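Local coordinates for protein 6-phospho-alpha-glucosidase (PDB 6VC6) that probably hydrolyses 6-phospho-alpha-glucosides with the help of NAD and manganese, as a member of glycosyl hydrolase family 4, at residues V24-Q27 with N28-P31; Y245-V248 with Q249-E253; I376-F379 with Y380-L383; G346-A349 with N350-D353; A327-A331 with Y332-T336. One frame throughout, in Å; residues are numbered along the deposited sequence.

Contact 1: residues V24-Q27 with N28-P31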
loop_
_atom_site.group_PDB
_atom_site.type_symbol
_atom_site.label_atom_id
_atom_site.label_comp_id
_atom_site.label_asym_id
_atom_site.label_seq_id
_atom_site.Cartn_x
_atom_site.Cartn_y
_atom_site.Cartn_z
ATOM N N VAL A 24 -13.211 9.364 14.737
ATOM C CA VAL A 24 -13.655 10.112 15.908
ATOM C C VAL A 24 -12.770 11.332 16.132
ATOM O O VAL A 24 -13.257 12.419 16.464
ATOM C CB VAL A 24 -13.679 9.191 17.142
ATOM C CG1 VAL A 24 -13.822 10.005 18.419
ATOM C CG2 VAL A 24 -14.800 8.170 17.023
ATOM N N ARG A 25 -11.457 11.176 15.949
ATOM C CA ARG A 25 -10.534 12.275 16.218
ATOM C C ARG A 25 -10.675 13.382 15.180
ATOM O O ARG A 25 -10.788 14.562 15.531
ATOM C CB ARG A 25 -9.099 11.752 16.268
ATOM C CG ARG A 25 -8.753 11.046 17.565
ATOM C CD ARG A 25 -7.646 10.028 17.368
ATOM N NE ARG A 25 -7.455 9.202 18.556
ATOM C CZ ARG A 25 -6.830 8.031 18.558
ATOM N NH1 ARG A 25 -6.328 7.545 17.431
ATOM N NH2 ARG A 25 -6.702 7.347 19.687
ATOM N N LEU A 26 -10.669 13.021 13.896
ATOM C CA LEU A 26 -10.882 13.974 12.813
ATOM C C LEU A 26 -12.362 14.206 12.524
ATOM O O LEU A 26 -12.736 14.454 11.369
ATOM C CB LEU A 26 -10.153 13.506 11.553
ATOM C CG LEU A 26 -8.757 12.919 11.787
ATOM C CD1 LEU A 26 -8.156 12.413 10.486
ATOM C CD2 LEU A 26 -7.840 13.940 12.446
ATOM N N GLN A 27 -13.213 14.136 13.553
ATOM C CA GLN A 27 -14.650 14.300 13.364
ATOM C C GLN A 27 -14.987 15.683 12.818
ATOM O O GLN A 27 -15.922 15.834 12.024
ATOM C CB GLN A 27 -15.368 14.049 14.690
ATOM C CG GLN A 27 -16.880 14.177 14.655
ATOM C CD GLN A 27 -17.502 13.903 16.012
ATOM O OE1 GLN A 27 -16.830 13.427 16.927
ATOM N NE2 GLN A 27 -18.788 14.206 16.150
ATOM N N ASN A 28 -14.234 16.704 13.231
ATOM C CA ASN A 28 -14.488 18.057 12.749
ATOM C C ASN A 28 -13.829 18.319 11.401
ATOM O O ASN A 28 -14.321 19.147 10.627
ATOM C CB ASN A 28 -14.008 19.080 13.781
ATOM C CG ASN A 28 -14.813 19.031 15.066
ATOM O OD1 ASN A 28 -15.973 18.621 15.070
ATOM N ND2 ASN A 28 -14.197 19.447 16.167
ATOM N N GLU A 29 -12.724 17.631 11.103
ATOM C CA GLU A 29 -12.075 17.790 9.807
ATOM C C GLU A 29 -12.817 17.053 8.700
ATOM O O GLU A 29 -12.809 17.502 7.548
ATOM C CB GLU A 29 -10.633 17.285 9.869
ATOM C CG GLU A 29 -9.737 18.017 10.850
ATOM C CD GLU A 29 -8.296 17.551 10.763
ATOM O OE1 GLU A 29 -8.034 16.563 10.045
ATOM O OE2 GLU A 29 -7.427 18.170 11.412
ATOM N N PHE A 30 -13.456 15.933 9.025
ATOM C CA PHE A 30 -14.083 15.058 8.034
ATOM C C PHE A 30 -15.462 14.664 8.537
ATOM O O PHE A 30 -15.644 13.599 9.140
ATOM C CB PHE A 30 -13.212 13.827 7.770
ATOM C CG PHE A 30 -13.665 12.995 6.607
ATOM C CD1 PHE A 30 -13.688 13.520 5.326
ATOM C CD2 PHE A 30 -14.052 11.678 6.794
ATOM C CE1 PHE A 30 -14.101 12.751 4.254
ATOM C CE2 PHE A 30 -14.465 10.904 5.728
ATOM C CZ PHE A 30 -14.489 11.440 4.455
ATOM N N PRO A 31 -16.468 15.508 8.307
ATOM C CA PRO A 31 -17.815 15.226 8.829
ATOM C C PRO A 31 -18.472 14.089 8.060
ATOM O O PRO A 31 -18.602 14.143 6.835
ATOM C CB PRO A 31 -18.558 16.552 8.628
ATOM C CG PRO A 31 -17.860 17.195 7.475
ATOM C CD PRO A 31 -16.413 16.784 7.572
HETATM O O HOH W 1 -11.653 16.885 14.288
#
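L26 and E29 touch in the turn that leaves helix 16-25 and leads to strand 32-38. The turn belongs to a beta-alpha-beta crossover: strand 4-9, helix 16-25 and strand 32-38, with the two strands parallel neighbours in the sheet. This is the Rossmann-type unit of the family's NAD-binding domain. L26 is the first residue past the helix. Its CG sits beside the backbone N, opposite the carbonyl carbon, with chi1 at -41°. E29 CG takes the same side of its own backbone (chi1 -61°), and its chain runs on extended, back toward the leucine. Its OE1 comes to rest 3.6 Å from L26 CD2 and 4.0 Å from L26 CB, with the two side chains at a slant. With alanine in place of L26, the E29 carboxylate would probably lose the CD2 methyl beside it, and I324 of helix 318-331 its leucine neighbour. E29 OE1 also lies close to the carboxylate of E328. The like charges may raise the proton affinity of one of the two groups. The backbone closes the turn: F30 N donates to L26 O at 2.9 Å, approaching almost in line with the carbonyl. The F30 ring is directed away from L26 and packs on A327 and E328. Q27 and N28 lie at the outer side; Q27 has an extended chain and packs on F60. One water spans the end of the helix. It donates to R25 O at 2.8 Å and accepts from N28 N at 2.8 Å.

Contact 2: residues Y245-V248 with Q249-E253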
loop_
_atom_site.group_PDB
_atom_site.type_symbol
_atom_site.label_atom_id
_atom_site.label_comp_id
_atom_site.label_asym_id
_atom_site.label_seq_id
_atom_site.Cartn_x
_atom_site.Cartn_y
_atom_site.Cartn_z
ATOM N N TYR A 245 14.468 -0.051 8.258
ATOM C CA TYR A 245 14.743 1.382 8.262
ATOM C C TYR A 245 16.218 1.663 8.519
ATOM O O TYR A 245 16.795 2.578 7.920
ATOM C CB TYR A 245 13.875 2.078 9.308
ATOM C CG TYR A 245 12.532 2.529 8.784
ATOM C CD1 TYR A 245 12.325 3.844 8.389
ATOM C CD2 TYR A 245 11.470 1.639 8.683
ATOM C CE1 TYR A 245 11.100 4.260 7.908
ATOM C CE2 TYR A 245 10.241 2.047 8.202
ATOM C CZ TYR A 245 10.061 3.358 7.817
ATOM O OH TYR A 245 8.839 3.768 7.338
ATOM N N GLY A 246 16.846 0.888 9.407
ATOM C CA GLY A 246 18.255 1.091 9.687
ATOM C C GLY A 246 19.151 0.797 8.503
ATOM O O GLY A 246 20.241 1.364 8.389
ATOM N N PHE A 247 18.706 -0.082 7.602
ATOM C CA PHE A 247 19.490 -0.450 6.428
ATOM C C PHE A 247 19.663 0.701 5.445
ATOM O O PHE A 247 20.510 0.604 4.551
ATOM C CB PHE A 247 18.838 -1.642 5.727
ATOM C CG PHE A 247 19.719 -2.304 4.708
ATOM C CD1 PHE A 247 20.779 -3.104 5.102
ATOM C CD2 PHE A 247 19.484 -2.131 3.353
ATOM C CE1 PHE A 247 21.591 -3.715 4.165
ATOM C CE2 PHE A 247 20.291 -2.740 2.413
ATOM C CZ PHE A 247 21.345 -3.533 2.818
ATOM N N VAL A 248 18.889 1.782 5.586
ATOM C CA VAL A 248 19.050 2.901 4.662
ATOM C C VAL A 248 20.415 3.555 4.838
ATOM O O VAL A 248 20.976 4.109 3.883
ATOM C CB VAL A 248 17.900 3.911 4.854
ATOM C CG1 VAL A 248 16.551 3.267 4.564
ATOM C CG2 VAL A 248 17.923 4.472 6.266
ATOM N N GLN A 249 21.024 3.440 6.023
ATOM C CA GLN A 249 22.372 3.964 6.220
ATOM C C GLN A 249 23.365 3.310 5.266
ATOM O O GLN A 249 24.207 3.993 4.671
ATOM C CB GLN A 249 22.806 3.758 7.671
ATOM C CG GLN A 249 24.138 4.401 8.022
ATOM C CD GLN A 249 24.535 4.169 9.468
ATOM O OE1 GLN A 249 24.425 3.057 9.983
ATOM N NE2 GLN A 249 24.999 5.222 10.129
ATOM N N THR A 250 23.282 1.988 5.108
ATOM C CA THR A 250 24.147 1.296 4.156
ATOM C C THR A 250 23.846 1.735 2.728
ATOM O O THR A 250 24.761 2.010 1.942
ATOM C CB THR A 250 23.976 -0.218 4.297
ATOM O OG1 THR A 250 24.451 -0.641 5.582
ATOM C CG2 THR A 250 24.749 -0.951 3.210
HETATM N N MSE A 251 22.565 1.814 2.382
HETATM C CA MSE A 251 22.129 2.160 1.035
HETATM C C MSE A 251 22.598 3.551 0.618
HETATM O O MSE A 251 22.956 3.776 -0.539
HETATM C CB MSE A 251 20.604 2.072 0.948
HETATM C CG MSE A 251 20.055 1.824 -0.446
HETATM SE SE MSE A 251 18.449 0.710 -0.415
HETATM C CE MSE A 251 17.692 1.291 1.283
HETATM N N MSE A 252 22.599 4.481 1.569
HETATM C CA MSE A 252 22.960 5.866 1.286
HETATM C C MSE A 252 24.471 6.064 1.207
HETATM O O MSE A 252 24.943 7.085 0.711
HETATM C CB MSE A 252 22.366 6.797 2.341
HETATM C CG MSE A 252 20.853 6.908 2.271
HETATM SE SE MSE A 252 20.225 8.722 2.600
HETATM C CE MSE A 252 20.659 9.511 0.873
ATOM N N GLU A 253 25.226 5.088 1.707
ATOM C CA GLU A 253 26.673 5.125 1.548
ATOM C C GLU A 253 27.117 4.507 0.230
ATOM O O GLU A 253 28.091 4.977 -0.374
ATOM C CB GLU A 253 27.351 4.414 2.727
ATOM C CG GLU A 253 28.699 3.779 2.414
ATOM C CD GLU A 253 29.247 2.980 3.581
ATOM O OE1 GLU A 253 28.458 2.605 4.473
ATOM O OE2 GLU A 253 30.470 2.724 3.601
#
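V248 and M251, the latter modelled as selenomethionine, form the tight side of this contact. It lies where helix 239-246 passes into helix 248-254. M251 CE lies 4.0 Å from V248 CG1 and also touches V248 CA. It gets there because the M251 chain leaves opposite its backbone N (chi1 -155°) and then bends at chi2 and chi3, curling back over the preceding turn. M252, also selenomethionine, presses from the next position: its CG is 3.2 Å from V248 O. The same oxygen accepts M252 N at 2.9 Å. M251 and M252 both pack on P260, and V248 on F229 and T262, so this side is buried.

The other side is looser. T250 CB sits above one face of the F247 ring, 4.2 Å from CE1 and displaced toward the rim. M251 CE is 4.4 Å from F247 CD2. F247 and T250 are partly exposed. The F247 ring also meets K273 in a cation-pi contact and Y269 edge-to-face. Q249 lies on the flank facing helix 217-227, and its NE2 makes a weak hydrogen bond to I224 O.

The backbone carries the chain across the junction. Q249 N reaches G246 O, three residues back, at 3.2 Å, from above the carbonyl plane. M251 N then reaches F247 O at 3.2 Å, four residues back and in plane. The V248 side chain is about 12 Å from the bound sugar phosphate. No side-chain polar bond joins the segments: backbone bonds hold the junction, and apolar contacts of V248 and M251 pack its buried side.

Contact 3: residues I376-F379 with Y380-L383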
loop_
_atom_site.group_PDB
_atom_site.type_symbol
_atom_site.label_atom_id
_atom_site.label_comp_id
_atom_site.label_asym_id
_atom_site.label_seq_id
_atom_site.Cartn_x
_atom_site.Cartn_y
_atom_site.Cartn_z
ATOM N N ILE A 376 14.670 10.689 -16.002
ATOM C CA ILE A 376 15.358 10.163 -14.826
ATOM C C ILE A 376 16.711 9.615 -15.265
ATOM O O ILE A 376 16.870 9.233 -16.434
ATOM C CB ILE A 376 14.515 9.092 -14.118
ATOM C CG1 ILE A 376 14.105 7.992 -15.100
ATOM C CG2 ILE A 376 13.288 9.723 -13.478
ATOM C CD1 ILE A 376 13.377 6.836 -14.448
ATOM N N PRO A 377 17.711 9.569 -14.382
ATOM C CA PRO A 377 19.033 9.076 -14.785
ATOM C C PRO A 377 18.990 7.632 -15.268
ATOM O O PRO A 377 18.044 6.884 -15.014
ATOM C CB PRO A 377 19.867 9.210 -13.505
ATOM C CG PRO A 377 19.185 10.288 -12.729
ATOM C CD PRO A 377 17.720 10.118 -13.015
ATOM N N GLN A 378 20.057 7.248 -15.976
ATOM C CA GLN A 378 20.086 5.954 -16.653
ATOM C C GLN A 378 20.041 4.795 -15.664
ATOM O O GLN A 378 19.393 3.774 -15.923
ATOM C CB GLN A 378 21.334 5.859 -17.530
ATOM C CG GLN A 378 21.328 4.692 -18.502
ATOM C CD GLN A 378 20.535 4.984 -19.760
ATOM O OE1 GLN A 378 20.687 6.042 -20.371
ATOM N NE2 GLN A 378 19.683 4.045 -20.155
ATOM N N PHE A 379 20.731 4.930 -14.528
ATOM C CA PHE A 379 20.769 3.847 -13.548
ATOM C C PHE A 379 19.375 3.517 -13.032
ATOM O O PHE A 379 19.013 2.341 -12.902
ATOM C CB PHE A 379 21.696 4.226 -12.392
ATOM C CG PHE A 379 21.686 3.245 -11.255
ATOM C CD1 PHE A 379 22.140 1.948 -11.435
ATOM C CD2 PHE A 379 21.230 3.622 -10.002
ATOM C CE1 PHE A 379 22.134 1.044 -10.389
ATOM C CE2 PHE A 379 21.222 2.723 -8.952
ATOM C CZ PHE A 379 21.674 1.432 -9.145
ATOM N N TYR A 380 18.574 4.542 -12.744
ATOM C CA TYR A 380 17.226 4.320 -12.237
ATOM C C TYR A 380 16.253 3.951 -13.347
ATOM O O TYR A 380 15.260 3.261 -13.089
ATOM C CB TYR A 380 16.743 5.564 -11.490
ATOM C CG TYR A 380 17.743 6.063 -10.470
ATOM C CD1 TYR A 380 17.709 5.608 -9.158
ATOM C CD2 TYR A 380 18.730 6.976 -10.822
ATOM C CE1 TYR A 380 18.624 6.055 -8.224
ATOM C CE2 TYR A 380 19.651 7.425 -9.895
ATOM C CZ TYR A 380 19.593 6.963 -8.597
ATOM O OH TYR A 380 20.507 7.410 -7.671
ATOM N N LEU A 381 16.516 4.393 -14.579
ATOM C CA LEU A 381 15.685 3.978 -15.702
ATOM C C LEU A 381 15.774 2.473 -15.919
ATOM O O LEU A 381 14.760 1.812 -16.167
ATOM C CB LEU A 381 16.095 4.727 -16.970
ATOM C CG LEU A 381 15.280 4.405 -18.224
ATOM C CD1 LEU A 381 13.887 5.003 -18.121
ATOM C CD2 LEU A 381 15.987 4.898 -19.476
ATOM N N GLY A 382 16.981 1.912 -15.822
ATOM C CA GLY A 382 17.132 0.478 -15.995
ATOM C C GLY A 382 16.418 -0.319 -14.920
ATOM O O GLY A 382 15.823 -1.362 -15.200
ATOM N N LEU A 383 16.460 0.166 -13.677
ATOM C CA LEU A 383 15.802 -0.540 -12.583
ATOM C C LEU A 383 14.285 -0.504 -12.735
ATOM O O LEU A 383 13.610 -1.528 -12.581
ATOM C CB LEU A 383 16.219 0.064 -11.241
ATOM C CG LEU A 383 17.647 -0.204 -10.762
ATOM C CD1 LEU A 383 17.989 0.687 -9.577
ATOM C CD2 LEU A 383 17.830 -1.669 -10.403
#
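The Y380 ring takes the edge of F379 on one face and P377 at its rim. F379 CD2 stands over the ring centre of Y380, and the planes meet at 73° in an edge-to-face pair with centroids 5.2 Å apart. P377 CB lies near the Y380 plane, 3.7 Å from CD2. The F379 ring is used in turn: L383 CD1 sits over one of its faces, 4.1 Å from the centroid, as a CH-pi contact. All this happens in the first two turns of helix 378-400, with P377 at the N-cap position. The torsions set up the ring pair. F379 CG leaves opposite the backbone N (chi1 173°), whereas Y380 CG lies beside its own (chi1 -50°), which turns the F379 edge to the Y380 face. Y380 is buried and also meets W203 edge-to-face and F258 ring to ring. With an alanine at Y380 the F379 edge would probably lose the face it rests on, and P377 CB and W203 would lose the ring they pack on.

The backbone starts the helix with L381 N to P377 O at 3.0 Å, followed by G382 N to Q378 O at 3.0 Å. The bond from L383 N to F379 O is weak. On another side of the turn, I376 sets its CD1 against L381. The methyl is 3.9 Å from L381 CA and 4.1 Å from L381 CD1. L381 spreads its two methyls: CD1 goes to the isoleucine, while CD2 lies 3.9 Å from Q378 NE2.

Contact 4: residues G346-A349 with N350-D353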
loop_
_atom_site.group_PDB
_atom_site.type_symbol
_atom_site.label_atom_id
_atom_site.label_comp_id
_atom_site.label_asym_id
_atom_site.label_seq_id
_atom_site.Cartn_x
_atom_site.Cartn_y
_atom_site.Cartn_z
ATOM N N GLY A 346 4.135 10.989 -19.740
ATOM C CA GLY A 346 5.078 12.076 -19.869
ATOM C C GLY A 346 5.617 12.619 -18.561
ATOM O O GLY A 346 6.636 13.320 -18.577
ATOM N N ALA A 347 4.964 12.320 -17.436
ATOM C CA ALA A 347 5.438 12.824 -16.149
ATOM C C ALA A 347 6.848 12.328 -15.851
ATOM O O ALA A 347 7.685 13.080 -15.339
ATOM C CB ALA A 347 4.469 12.422 -15.042
ATOM N N ILE A 348 7.125 11.065 -16.156
ATOM C CA ILE A 348 8.488 10.558 -16.260
ATOM C C ILE A 348 8.785 10.451 -17.750
ATOM O O ILE A 348 8.244 9.580 -18.441
ATOM C CB ILE A 348 8.659 9.213 -15.541
ATOM C CG1 ILE A 348 8.251 9.344 -14.072
ATOM C CG2 ILE A 348 10.098 8.732 -15.651
ATOM C CD1 ILE A 348 8.541 8.111 -13.239
ATOM N N ALA A 349 9.644 11.343 -18.248
ATOM C CA ALA A 349 9.690 11.614 -19.682
ATOM C C ALA A 349 10.251 10.448 -20.489
ATOM O O ALA A 349 9.825 10.236 -21.630
ATOM C CB ALA A 349 10.501 12.882 -19.947
ATOM N N ASN A 350 11.197 9.688 -19.938
ATOM C CA ASN A 350 11.830 8.605 -20.680
ATOM C C ASN A 350 11.279 7.231 -20.309
ATOM O O ASN A 350 11.960 6.221 -20.514
ATOM C CB ASN A 350 13.348 8.642 -20.491
ATOM C CG ASN A 350 13.756 8.768 -19.039
ATOM O OD1 ASN A 350 12.924 9.006 -18.164
ATOM N ND2 ASN A 350 15.049 8.615 -18.775
HETATM N N MSE A 351 10.064 7.172 -19.773
HETATM C CA MSE A 351 9.377 5.901 -19.571
HETATM C C MSE A 351 8.068 5.906 -20.356
HETATM O O MSE A 351 7.581 6.968 -20.746
HETATM C CB MSE A 351 9.123 5.641 -18.083
HETATM C CG MSE A 351 10.312 5.016 -17.364
HETATM SE SE MSE A 351 10.025 4.722 -15.454
HETATM C CE MSE A 351 8.622 3.373 -15.559
ATOM N N GLN A 352 7.506 4.721 -20.591
ATOM C CA GLN A 352 6.342 4.602 -21.457
ATOM C C GLN A 352 5.136 5.321 -20.855
ATOM O O GLN A 352 5.044 5.540 -19.644
ATOM C CB GLN A 352 6.007 3.132 -21.711
ATOM C CG GLN A 352 5.799 2.306 -20.455
ATOM C CD GLN A 352 6.011 0.824 -20.697
ATOM O OE1 GLN A 352 7.115 0.308 -20.526
ATOM N NE2 GLN A 352 4.952 0.133 -21.101
ATOM N N ASP A 353 4.197 5.684 -21.734
ATOM C CA ASP A 353 3.055 6.494 -21.323
ATOM C C ASP A 353 2.157 5.750 -20.341
ATOM O O ASP A 353 1.672 6.336 -19.367
ATOM C CB ASP A 353 2.247 6.926 -22.548
ATOM C CG ASP A 353 2.923 8.029 -23.339
ATOM O OD1 ASP A 353 2.478 8.302 -24.474
ATOM O OD2 ASP A 353 3.896 8.623 -22.831
HETATM O O HOH W 2 5.698 9.069 -21.240
#
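I348 and M351 lie side by side and point the same way, the first and last residues of a type I beta turn. M351 is modelled as selenomethionine. I348 CG2 is 4.0 Å from M351 SE and also touches its CB and CG. N350 slants across the isoleucine, with OD1 3.8 Å from I348 CG2. Its CG stands between the backbone N and the carbonyl carbon (chi1 49°), which brings the amide up on the same side as the two apolar chains. There N350 ND2 bonds to I376 O. M351 N closes the turn on I348 O at 3.3 Å, from well above the carbonyl plane. At the mouth of the loop a water bridges the two arms. It donates to M351 O at 2.9 Å and accepts weakly from G346 N. It also donates to D353 OD2, though the modelled separation is doubtfully short. G346 has a positive phi of 99°, where a side chain would strike the preceding carbonyl. The loop joins strands 336-343 and 356-364. I348 packs on V357 of the second strand and on I376, and M351 packs on L381 and V385 of helix 378-400.

Contact 5: residues A327-A331 with Y332-T336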
loop_
_atom_site.group_PDB
_atom_site.type_symbol
_atom_site.label_atom_id
_atom_site.label_comp_id
_atom_site.label_asym_id
_atom_site.label_seq_id
_atom_site.Cartn_x
_atom_site.Cartn_y
_atom_site.Cartn_z
ATOM N N ALA A 327 -8.997 11.923 1.588
ATOM C CA ALA A 327 -10.418 12.151 1.352
ATOM C C ALA A 327 -10.797 13.603 1.620
ATOM O O ALA A 327 -11.664 14.159 0.936
ATOM C CB ALA A 327 -11.254 11.209 2.218
ATOM N N GLU A 328 -10.157 14.231 2.609
ATOM C CA GLU A 328 -10.415 15.642 2.884
ATOM C C GLU A 328 -9.954 16.517 1.725
ATOM O O GLU A 328 -10.687 17.405 1.275
ATOM C CB GLU A 328 -9.719 16.064 4.177
ATOM C CG GLU A 328 -10.307 15.461 5.439
ATOM C CD GLU A 328 -9.521 15.845 6.676
ATOM O OE1 GLU A 328 -9.544 15.078 7.661
ATOM O OE2 GLU A 328 -8.877 16.916 6.662
ATOM N N ALA A 329 -8.734 16.281 1.234
ATOM C CA ALA A 329 -8.220 17.060 0.112
ATOM C C ALA A 329 -9.085 16.892 -1.129
ATOM O O ALA A 329 -9.239 17.837 -1.910
ATOM C CB ALA A 329 -6.776 16.657 -0.188
ATOM N N ILE A 330 -9.660 15.704 -1.323
ATOM C CA ILE A 330 -10.538 15.483 -2.467
ATOM C C ILE A 330 -11.874 16.182 -2.254
ATOM O O ILE A 330 -12.332 16.953 -3.105
ATOM C CB ILE A 330 -10.725 13.975 -2.713
ATOM C CG1 ILE A 330 -9.439 13.357 -3.265
ATOM C CG2 ILE A 330 -11.890 13.728 -3.660
ATOM C CD1 ILE A 330 -9.483 11.849 -3.357
ATOM N N ALA A 331 -12.513 15.930 -1.109
ATOM C CA ALA A 331 -13.868 16.423 -0.882
ATOM C C ALA A 331 -13.927 17.944 -0.822
ATOM O O ALA A 331 -14.946 18.535 -1.198
ATOM C CB ALA A 331 -14.435 15.823 0.405
ATOM N N TYR A 332 -12.862 18.594 -0.357
ATOM C CA TYR A 332 -12.851 20.042 -0.198
ATOM C C TYR A 332 -11.969 20.743 -1.224
ATOM O O TYR A 332 -11.750 21.954 -1.109
ATOM C CB TYR A 332 -12.413 20.410 1.222
ATOM C CG TYR A 332 -13.422 20.009 2.272
ATOM C CD1 TYR A 332 -14.689 20.576 2.294
ATOM C CD2 TYR A 332 -13.113 19.058 3.237
ATOM C CE1 TYR A 332 -15.620 20.211 3.248
ATOM C CE2 TYR A 332 -14.038 18.687 4.196
ATOM C CZ TYR A 332 -15.289 19.267 4.196
ATOM O OH TYR A 332 -16.216 18.905 5.146
ATOM N N ASN A 333 -11.469 20.015 -2.225
ATOM C CA ASN A 333 -10.689 20.591 -3.322
ATOM C C ASN A 333 -9.504 21.397 -2.791
ATOM O O ASN A 333 -9.263 22.538 -3.189
ATOM C CB ASN A 333 -11.577 21.448 -4.227
ATOM C CG ASN A 333 -10.951 21.705 -5.585
ATOM O OD1 ASN A 333 -10.410 20.796 -6.215
ATOM N ND2 ASN A 333 -11.020 22.951 -6.040
ATOM N N LYS A 334 -8.757 20.783 -1.872
ATOM C CA LYS A 334 -7.661 21.491 -1.218
ATOM C C LYS A 334 -6.489 21.723 -2.160
ATOM O O LYS A 334 -5.745 22.697 -1.989
ATOM C CB LYS A 334 -7.195 20.715 0.012
ATOM C CG LYS A 334 -8.200 20.682 1.149
ATOM C CD LYS A 334 -7.632 19.945 2.351
ATOM C CE LYS A 334 -8.610 19.939 3.512
ATOM N NZ LYS A 334 -8.085 19.160 4.667
ATOM N N ASN A 335 -6.308 20.849 -3.153
ATOM C CA ASN A 335 -5.144 20.880 -4.039
ATOM C C ASN A 335 -3.840 20.805 -3.249
ATOM O O ASN A 335 -2.831 21.402 -3.631
ATOM C CB ASN A 335 -5.162 22.114 -4.946
ATOM C CG ASN A 335 -6.267 22.056 -5.982
ATOM O OD1 ASN A 335 -6.505 21.014 -6.595
ATOM N ND2 ASN A 335 -6.956 23.174 -6.178
ATOM N N THR A 336 -3.859 20.076 -2.136
ATOM C CA THR A 336 -2.662 19.837 -1.347
ATOM C C THR A 336 -1.819 18.741 -1.991
ATOM O O THR A 336 -2.283 17.988 -2.852
ATOM C CB THR A 336 -3.027 19.451 0.087
ATOM O OG1 THR A 336 -4.204 18.634 0.080
ATOM C CG2 THR A 336 -3.286 20.695 0.925
#
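N333 has a positive phi of 54°, and this throws the chain back so that K334 N bonds to A329 O, five residues earlier. The bond is 3.0 Å long, in the carbonyl plane and on a lone pair. Nested inside it, N333 N reaches I330 O at 3.3 Å, a weak bond. Y332 N still makes a regular helical bond to E328 O. Its ring stands obliquely near that oxygen, with CD2 3.5 Å from E328 O, and packs on P31 and Y4. The K334-A329 and N333-I330 bonds make a Schellman motif, with N333 as the C-prime residue. It ends helix 318-331 ahead of strand 336-343. N333 OD1 bonds to I365 N. The turn also sends K334 back along the helix. Its CG lies beside the backbone N (chi1 -68°) and the rest is fully extended, so CD passes 3.7 Å from A329 CA. NZ then forms a salt bridge to E328 OE2 at 3.1 Å, weak as a hydrogen bond. E328 is buried, and the lysine may offset part of its charge. A329 CB touches K334 CB at 4.1 Å and T336 OG1 at 3.3 Å.

Along the chain the order is contact 1, contact 2, contact 5, contact 4, contact 3. Each is local, and none nests in or crosses another. Contact 1 closes the turn between helix 16-25 and strand 32-38. Contact 2 joins two short helices. Contact 5 ends helix 318-331, contact 4 closes the loop between strands 336-343 and 356-364, and contact 3 starts helix 378-400. Two pairs touch. Contacts 1 and 5 bring the early crossover against the end of helix 318-331, with E29 O 3.8 Å from Y332 CE2. Contacts 4 and 3 join a strand loop to a helix start, with L381 CD1 3.7 Å from M351 CG. Contact 2 touches no other; its nearest atoms are about 8 Å from contact 3.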